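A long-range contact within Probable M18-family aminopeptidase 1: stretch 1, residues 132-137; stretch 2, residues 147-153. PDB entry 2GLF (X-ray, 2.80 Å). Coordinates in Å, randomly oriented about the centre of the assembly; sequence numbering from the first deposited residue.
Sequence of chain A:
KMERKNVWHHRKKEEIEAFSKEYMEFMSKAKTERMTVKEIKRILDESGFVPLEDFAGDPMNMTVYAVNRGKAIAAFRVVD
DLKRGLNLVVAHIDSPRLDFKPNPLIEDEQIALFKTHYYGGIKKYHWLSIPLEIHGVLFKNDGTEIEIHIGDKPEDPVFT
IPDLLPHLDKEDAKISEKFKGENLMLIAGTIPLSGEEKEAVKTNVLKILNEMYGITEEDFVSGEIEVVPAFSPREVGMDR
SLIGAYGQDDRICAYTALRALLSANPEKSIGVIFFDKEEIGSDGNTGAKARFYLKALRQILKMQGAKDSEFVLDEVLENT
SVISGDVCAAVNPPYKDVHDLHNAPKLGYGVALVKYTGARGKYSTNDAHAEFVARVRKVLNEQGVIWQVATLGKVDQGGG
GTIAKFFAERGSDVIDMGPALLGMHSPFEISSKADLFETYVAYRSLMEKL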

ATOM      1  N   LEU A 132      20.386 -37.192   0.397  1.00  9.56           N
ATOM      2  CA  LEU A 132      21.514 -36.703  -0.387  1.00  9.56           C
ATOM      3  C   LEU A 132      22.727 -37.620  -0.317  1.00  9.56           C
ATOM      4  O   LEU A 132      22.874 -38.405   0.612  1.00  9.56           O
ATOM      5  N   GLU A 133      23.600 -37.485  -1.314  1.00 11.32           N
ATOM      6  CA  GLU A 133      24.851 -38.233  -1.410  1.00 12.46           C
ATOM      7  C   GLU A 133      26.013 -37.233  -1.450  1.00 13.06           C
ATOM      8  O   GLU A 133      25.906 -36.174  -2.070  1.00 12.97           O
ATOM      9  N   ILE A 134      27.114 -37.561  -0.788  1.00 10.71           N
ATOM     10  CA  ILE A 134      28.293 -36.694  -0.808  1.00 11.66           C
ATOM     11  C   ILE A 134      29.259 -37.261  -1.851  1.00 10.97           C
ATOM     12  O   ILE A 134      29.441 -38.468  -1.931  1.00 10.43           O
ATOM     13  N   HIS A 135      29.872 -36.393  -2.647  1.00 28.63           N
ATOM     14  CA  HIS A 135      30.816 -36.831  -3.676  1.00 28.61           C
ATOM     15  C   HIS A 135      31.904 -35.793  -3.920  1.00 28.85           C
ATOM     16  O   HIS A 135      31.628 -34.597  -3.987  1.00 28.80           O
ATOM     17  N   GLY A 136      33.145 -36.243  -4.057  1.00 20.51           N
ATOM     18  CA  GLY A 136      34.209 -35.293  -4.302  1.00 20.26           C
ATOM     19  C   GLY A 136      35.607 -35.798  -4.021  1.00 20.60           C
ATOM     20  O   GLY A 136      35.897 -36.984  -4.176  1.00 21.17           O
ATOM     21  N   VAL A 137      36.478 -34.885  -3.605  1.00 22.32           N
ATOM     22  CA  VAL A 137      37.859 -35.226  -3.318  1.00 22.26           C
ATOM     23  C   VAL A 137      38.505 -34.221  -2.351  1.00 22.44           C
ATOM     24  O   VAL A 137      38.128 -33.051  -2.316  1.00 21.79           O
ATOM     25  N   GLU A 147      39.569 -39.704  -2.254  1.00 15.01           N
ATOM     26  CA  GLU A 147      38.253 -39.704  -2.875  1.00 15.81           C
ATOM     27  C   GLU A 147      37.135 -39.899  -1.846  1.00 13.08           C
ATOM     28  O   GLU A 147      37.314 -40.578  -0.832  1.00 13.01           O
ATOM     29  N   ILE A 148      35.981 -39.296  -2.116  1.00 31.84           N
ATOM     30  CA  ILE A 148      34.835 -39.389  -1.222  1.00 29.74           C
ATOM     31  C   ILE A 148      33.551 -39.760  -1.963  1.00 28.16           C
ATOM     32  O   ILE A 148      33.161 -39.096  -2.926  1.00 27.52           O
ATOM     33  N   HIS A 149      32.908 -40.828  -1.499  1.00 16.08           N
ATOM     34  CA  HIS A 149      31.654 -41.304  -2.073  1.00 15.83           C
ATOM     35  C   HIS A 149      30.801 -41.911  -0.971  1.00 16.06           C
ATOM     36  O   HIS A 149      30.855 -43.109  -0.717  1.00 17.22           O
ATOM     37  N   ILE A 150      30.019 -41.069  -0.307  1.00 12.16           N
ATOM     38  CA  ILE A 150      29.159 -41.523   0.770  1.00 12.16           C
ATOM     39  C   ILE A 150      27.703 -41.312   0.388  1.00 12.16           C
ATOM     40  O   ILE A 150      27.326 -40.225  -0.033  1.00 12.16           O
ATOM     41  N   GLY A 151      26.895 -42.360   0.542  1.00 19.01           N
ATOM     42  CA  GLY A 151      25.483 -42.306   0.192  1.00 20.97           C
ATOM     43  C   GLY A 151      25.319 -43.052  -1.115  1.00 22.42           C
ATOM     44  O   GLY A 151      24.210 -43.348  -1.571  1.00 22.87           O
ATOM     45  N   ASP A 152      26.474 -43.357  -1.700  1.00 22.22           N
ATOM     46  CA  ASP A 152      26.607 -44.060  -2.970  1.00 22.89           C
ATOM     47  C   ASP A 152      25.982 -45.461  -2.949  1.00 23.03           C
ATOM     48  O   ASP A 152      25.052 -45.760  -3.701  1.00 21.86           O
ATOM     49  N   LYS A 153      26.514 -46.308  -2.075  1.00 20.50           N
ATOM     50  CA  LYS A 153      26.075 -47.688  -1.932  1.00 22.18           C
ATOM     51  C   LYS A 153      25.037 -47.822  -0.831  1.00 22.61           C
ATOM     52  O   LYS A 153      24.932 -46.967   0.040  1.00 23.04           O
TER

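The most striking feature of this contact is a direct hydrogen bond between two imidazole rings: ND1 of His-135 lies 2.7 Å from ND1 of His-149. One of the two nitrogens must carry the hydrogen and the other accept it, but the geometry does not say which. The rings meet rim to rim, with centroids 4.9 Å apart and planes inclined at 55°, so neither lies over the face of the other. Both side chains adopt the m rotamer about chi1, with chi2 of -64° for His-135 and -71° for His-149.

The pairing follows from the register of two antiparallel strands, 132-137 and 147-150. His-135 and His-149 sit directly across from each other, non-hydrogen-bonded in their backbones, with both side chains on the same face of the sheet and their CA atoms 4.8 Å apart. Each ring is also held from within its own strand. NE2 of His-135 donates to OE1 of Glu-133 at 3.1 Å, and NE2 of His-149 donates to OE1 of Glu-147, also at 3.1 Å. The result is a polar chain running from one glutamate through both imidazoles to the other.

Glu-133 (chi1 m, chi2 t) starts out sideways from its CA, but its end approaches the second stretch: OE1 of Glu-133 lies 3.4 Å from CA of Asp-152, and CG of Glu-133, further back, lies 3.4 Å from Gly-151 O. Its OE1 also sits 3.6 Å from OD2 of Asp-152, a close approach of like charges; the hydrogen bond from His-135 supplies a polar partner for OE1 there. The edge of the His-135 ring also faces this aspartate, with CE1 3.6 Å from Asp-152 CG.

The face bearing Ile-134, Ile-148 and Ile-150 is apolar. CG2 of Ile-134 touches CG2 of Ile-148 at 3.5 Å. CB of Ile-134 is 4.4 Å from CB of Ile-150, its paired residue. All three isoleucines are m about chi1; chi2 is t in Ile-134 and Ile-150 but m in Ile-148, whose end leads away from the other strand. Gly-136 lies opposite Ile-148 and contributes no side chain to this cluster.

Backbone hydrogen bonds fix the register beneath these side chains: Ile-134 N to Ile-150 O is 2.8 Å, and Gly-136 N to Ile-148 O is 3.1 Å, each matched by a reciprocal bond. Just beyond the paired region, Gly-151 lets the chains close tightly, since a CB there would lie 3.0 Å from Glu-133 CA. Leu-132, also m about chi1, points away and takes no part in the packing.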

ATOM      1  CB  LEU A 132      21.963 -35.310   0.093  1.00  6.14           C
ATOM      2  CG  LEU A 132      21.131 -34.022   0.054  1.00  6.14           C
ATOM      3  CD1 LEU A 132      20.232 -33.987  -1.174  1.00  6.14           C
ATOM      4  CD2 LEU A 132      20.330 -33.926   1.318  1.00  6.14           C
ATOM      5  CB  GLU A 133      24.896 -39.053  -2.697  1.00 30.56           C
ATOM      6  CG  GLU A 133      23.927 -40.202  -2.776  1.00 35.17           C
ATOM      7  CD  GLU A 133      24.059 -40.964  -4.084  1.00 40.85           C
ATOM      8  OE1 GLU A 133      25.195 -41.350  -4.432  1.00 42.57           O
ATOM      9  OE2 GLU A 133      23.033 -41.180  -4.764  1.00 43.88           O
ATOM     10  CB  ILE A 134      29.007 -36.670   0.555  1.00 25.34           C
ATOM     11  CG1 ILE A 134      28.268 -35.761   1.521  1.00 25.91           C
ATOM     12  CG2 ILE A 134      30.417 -36.171   0.400  1.00 26.85           C
ATOM     13  CD1 ILE A 134      28.887 -35.764   2.905  1.00 31.34           C
ATOM     14  CB  HIS A 135      30.086 -37.091  -4.993  1.00 13.78           C
ATOM     15  CG  HIS A 135      29.316 -38.373  -5.019  1.00 13.43           C
ATOM     16  ND1 HIS A 135      29.923 -39.605  -4.918  1.00 13.43           N
ATOM     17  CD2 HIS A 135      27.993 -38.617  -5.162  1.00 13.76           C
ATOM     18  CE1 HIS A 135      29.008 -40.555  -4.997  1.00 13.43           C
ATOM     19  NE2 HIS A 135      27.828 -39.982  -5.146  1.00 14.07           N
ATOM     20  CB  VAL A 137      38.664 -35.293  -4.636  1.00 16.24           C
ATOM     21  CG1 VAL A 137      38.525 -33.991  -5.399  1.00 14.39           C
ATOM     22  CG2 VAL A 137      40.119 -35.582  -4.338  1.00 18.53           C
ATOM     23  CB  GLU A 147      38.181 -40.796  -3.947  1.00 53.25           C
ATOM     24  CG  GLU A 147      37.779 -40.279  -5.317  1.00 57.04           C
ATOM     25  CD  GLU A 147      37.857 -41.342  -6.395  1.00 58.92           C
ATOM     26  OE1 GLU A 147      37.135 -42.359  -6.293  1.00 62.56           O
ATOM     27  OE2 GLU A 147      38.644 -41.160  -7.347  1.00 67.29           O
ATOM     28  CB  ILE A 148      34.609 -38.052  -0.469  1.00 21.86           C
ATOM     29  CG1 ILE A 148      35.795 -37.769   0.451  1.00 21.58           C
ATOM     30  CG2 ILE A 148      33.334 -38.120   0.370  1.00 21.48           C
ATOM     31  CD1 ILE A 148      35.991 -38.817   1.511  1.00 19.40           C
ATOM     32  CB  HIS A 149      31.929 -42.343  -3.151  1.00 16.20           C
ATOM     33  CG  HIS A 149      32.765 -41.825  -4.275  1.00 17.01           C
ATOM     34  ND1 HIS A 149      32.293 -40.915  -5.196  1.00 17.44           N
ATOM     35  CD2 HIS A 149      34.055 -42.062  -4.607  1.00 16.37           C
ATOM     36  CE1 HIS A 149      33.255 -40.614  -6.048  1.00 16.05           C
ATOM     37  NE2 HIS A 149      34.335 -41.297  -5.713  1.00 18.46           N
ATOM     38  CB  ILE A 150      29.452 -40.758   2.051  1.00 12.20           C
ATOM     39  CG1 ILE A 150      30.966 -40.723   2.283  1.00 11.98           C
ATOM     40  CG2 ILE A 150      28.749 -41.427   3.219  1.00 11.98           C
ATOM     41  CD1 ILE A 150      31.383 -39.965   3.512  1.00 11.98           C
ATOM     42  CB  ASP A 152      28.096 -44.171  -3.290  1.00 47.26           C
ATOM     43  CG  ASP A 152      28.387 -44.049  -4.756  1.00 50.48           C
ATOM     44  OD1 ASP A 152      29.580 -44.116  -5.122  1.00 55.88           O
ATOM     45  OD2 ASP A 152      27.431 -43.879  -5.540  1.00 56.00           O
ATOM     46  CB  LYS A 153      27.288 -48.559  -1.618  1.00 34.70           C
ATOM     47  CG  LYS A 153      28.424 -48.397  -2.618  1.00 36.93           C
ATOM     48  CD  LYS A 153      29.790 -48.488  -1.949  1.00 37.09           C
ATOM     49  CE  LYS A 153      30.007 -47.362  -0.927  1.00 39.90           C
ATOM     50  NZ  LYS A 153      29.908 -45.983  -1.507  1.00 38.52           N
TER